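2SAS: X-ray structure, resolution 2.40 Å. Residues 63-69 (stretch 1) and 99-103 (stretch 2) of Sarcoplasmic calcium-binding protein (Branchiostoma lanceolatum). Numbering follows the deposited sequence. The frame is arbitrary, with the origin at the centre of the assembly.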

# COMPACT_ATOMS: atom_id res chain seq x y z
N ARG A 63 13.03 -22.58 5.62
CA ARG A 63 13.68 -23.35 6.67
C ARG A 63 14.40 -22.42 7.63
O ARG A 63 14.25 -22.55 8.85
N ASP A 64 15.16 -21.48 7.12
CA ASP A 64 15.90 -20.56 8.01
C ASP A 64 14.92 -19.60 8.68
O ASP A 64 15.23 -19.23 9.84
N LEU A 65 13.87 -19.19 8.01
CA LEU A 65 12.93 -18.26 8.68
C LEU A 65 12.18 -19.04 9.77
O LEU A 65 12.17 -18.56 10.92
N LYS A 66 11.55 -20.13 9.37
CA LYS A 66 10.79 -21.01 10.28
C LYS A 66 11.61 -21.34 11.54
O LYS A 66 11.10 -21.23 12.67
N GLY A 67 12.83 -21.75 11.38
CA GLY A 67 13.72 -22.11 12.49
C GLY A 67 14.18 -20.99 13.38
O GLY A 67 14.88 -21.19 14.39
N ARG A 68 13.84 -19.76 13.08
CA ARG A 68 14.23 -18.58 13.85
C ARG A 68 13.06 -17.83 14.46
O ARG A 68 13.24 -17.13 15.49
N ALA A 69 11.94 -17.90 13.79
CA ALA A 69 10.78 -17.12 14.22
C ALA A 69 9.64 -17.96 14.70
O ALA A 69 8.83 -17.40 15.44
N LEU A 99 22.28 -9.49 8.99
CA LEU A 99 20.89 -9.91 8.85
C LEU A 99 20.85 -11.43 8.89
O LEU A 99 21.86 -12.07 8.47
N PRO A 100 19.72 -11.95 9.31
CA PRO A 100 19.61 -13.41 9.36
C PRO A 100 19.71 -13.90 7.93
O PRO A 100 19.24 -13.24 6.99
N ALA A 101 20.30 -15.07 7.79
CA ALA A 101 20.50 -15.72 6.53
C ALA A 101 19.31 -15.79 5.61
O ALA A 101 19.63 -15.74 4.40
N TRP A 102 18.09 -15.93 6.08
CA TRP A 102 16.93 -16.05 5.17
C TRP A 102 16.87 -14.79 4.30
O TRP A 102 16.37 -14.84 3.17
N CYS A 103 17.36 -13.69 4.89
CA CYS A 103 17.39 -12.37 4.25
C CYS A 103 18.31 -12.34 3.02
O CYS A 103 18.01 -11.67 2.04

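Which side chains of the helix reach the second stretch? Asp64 and Arg68, one helical turn apart, both direct their CA-to-CB bonds toward it, while Leu65 sets out sideways and still makes contact through its end. The other helical residues stay clear: Arg63 starts sideways and makes no contact, Lys66 and Ala69 are out of reach, and Gly67 has no side chain to offer. From the second stretch, Pro100 and Trp102 point toward the helix and Ala101 lies sideways, whereas Leu99 and Cys103 make no contact. The backbones come nearest at Asp64 and Trp102, whose CA atoms are 5.4 Å apart.

What holds the carboxylate of Asp64 in place? Its chi1 is t (-174°), with chi2 at -90°, and this conformation brings OD1 to 3.0 Å from Trp102 N, where it accepts a weak hydrogen bond with an N-H...O angle of 127°. Asp64 OD1 also accepts a short hydrogen bond from Arg68 NE at 2.5 Å, part of a salt bridge. OD2 of Asp64 accepts a second, weak hydrogen bond from Arg68 NH2 at 2.8 Å and lies 3.6 Å from Ala101 CB. The acid thus ties its own helix to the backbone of the other stretch.

How does Arg68 fit beside this acid? Chi1 is m (-79°) and chi2 is t (178°), so the chain extends before chi3, between wells at -149°, and chi4, at -78°, set the guanidinium against the Asp64 carboxylate. Pro100 CB covers one face of the guanidinium, 3.3 Å from Arg68 NE; the proline ring has a C-gamma endo pucker. Arg68 NH2 also comes within 3.3 Å of Ala101 N, but both are donors, so this is proximity without a hydrogen bond.

Where does the large Trp102 ring go? Its p rotamer (chi1 68°, chi2 -89°) turns one face of the indole to Leu65. Leu65, with chi1 t (172°) and chi2 p (68°), places CD1 over that face, 3.9 Å from the centroid of the five-membered ring and only 13° off its normal, a CH-pi contact; the closest atoms are Leu65 CD1 and Trp102 CE2 at 3.8 Å. Asp64 OD1 and Arg68 NE lie instead near the ring plane, at its edge, with Arg68 NE 4.0 Å from Trp102 CD1. The buried indole therefore meets an apolar methyl over its face and the polar pair at its edge.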

# COMPACT_ATOMS: atom_id res chain seq x y z
CB ARG A 63 14.65 -24.36 6.08
CG ARG A 63 15.42 -25.25 7.02
CD ARG A 63 15.32 -26.69 6.60
NE ARG A 63 14.09 -26.97 5.86
CZ ARG A 63 14.12 -27.29 4.56
NH1 ARG A 63 15.28 -27.31 3.91
NH2 ARG A 63 13.00 -27.59 3.89
CB ASP A 64 16.96 -19.79 7.24
CG ASP A 64 17.86 -18.93 8.11
OD1 ASP A 64 17.49 -17.76 8.33
OD2 ASP A 64 18.92 -19.38 8.55
CB LEU A 65 12.08 -17.54 7.67
CG LEU A 65 10.92 -16.67 8.18
CD1 LEU A 65 11.43 -15.48 8.91
CD2 LEU A 65 10.07 -16.31 6.95
CB LYS A 66 10.42 -22.33 9.62
CG LYS A 66 9.18 -23.04 10.05
CD LYS A 66 8.91 -24.34 9.32
CE LYS A 66 9.74 -25.52 9.75
NZ LYS A 66 11.13 -25.45 9.21
CB ARG A 68 14.89 -17.52 12.98
CG ARG A 68 16.32 -17.65 12.56
CD ARG A 68 16.65 -16.47 11.67
NE ARG A 68 17.66 -16.85 10.69
CZ ARG A 68 18.95 -16.95 11.06
NH1 ARG A 68 19.27 -16.60 12.31
NH2 ARG A 68 19.91 -17.33 10.23
CB ALA A 69 10.33 -16.18 13.07
CB LEU A 99 20.37 -9.34 7.51
CG LEU A 99 19.29 -8.27 7.66
CD1 LEU A 99 19.55 -7.42 8.90
CD2 LEU A 99 19.31 -7.40 6.39
CB PRO A 100 18.32 -13.68 10.09
CG PRO A 100 17.52 -12.40 10.01
CD PRO A 100 18.50 -11.29 9.75
CB ALA A 101 21.05 -17.14 6.75
CB TRP A 102 15.60 -16.30 5.90
CG TRP A 102 15.11 -15.16 6.72
CD1 TRP A 102 15.40 -14.91 8.02
CD2 TRP A 102 14.26 -14.07 6.30
NE1 TRP A 102 14.81 -13.75 8.45
CE2 TRP A 102 14.09 -13.22 7.42
CE3 TRP A 102 13.62 -13.76 5.10
CZ2 TRP A 102 13.32 -12.08 7.37
CZ3 TRP A 102 12.87 -12.61 5.04
CH2 TRP A 102 12.71 -11.78 6.15
CB CYS A 103 17.87 -11.31 5.24
SG CYS A 103 16.50 -10.50 6.06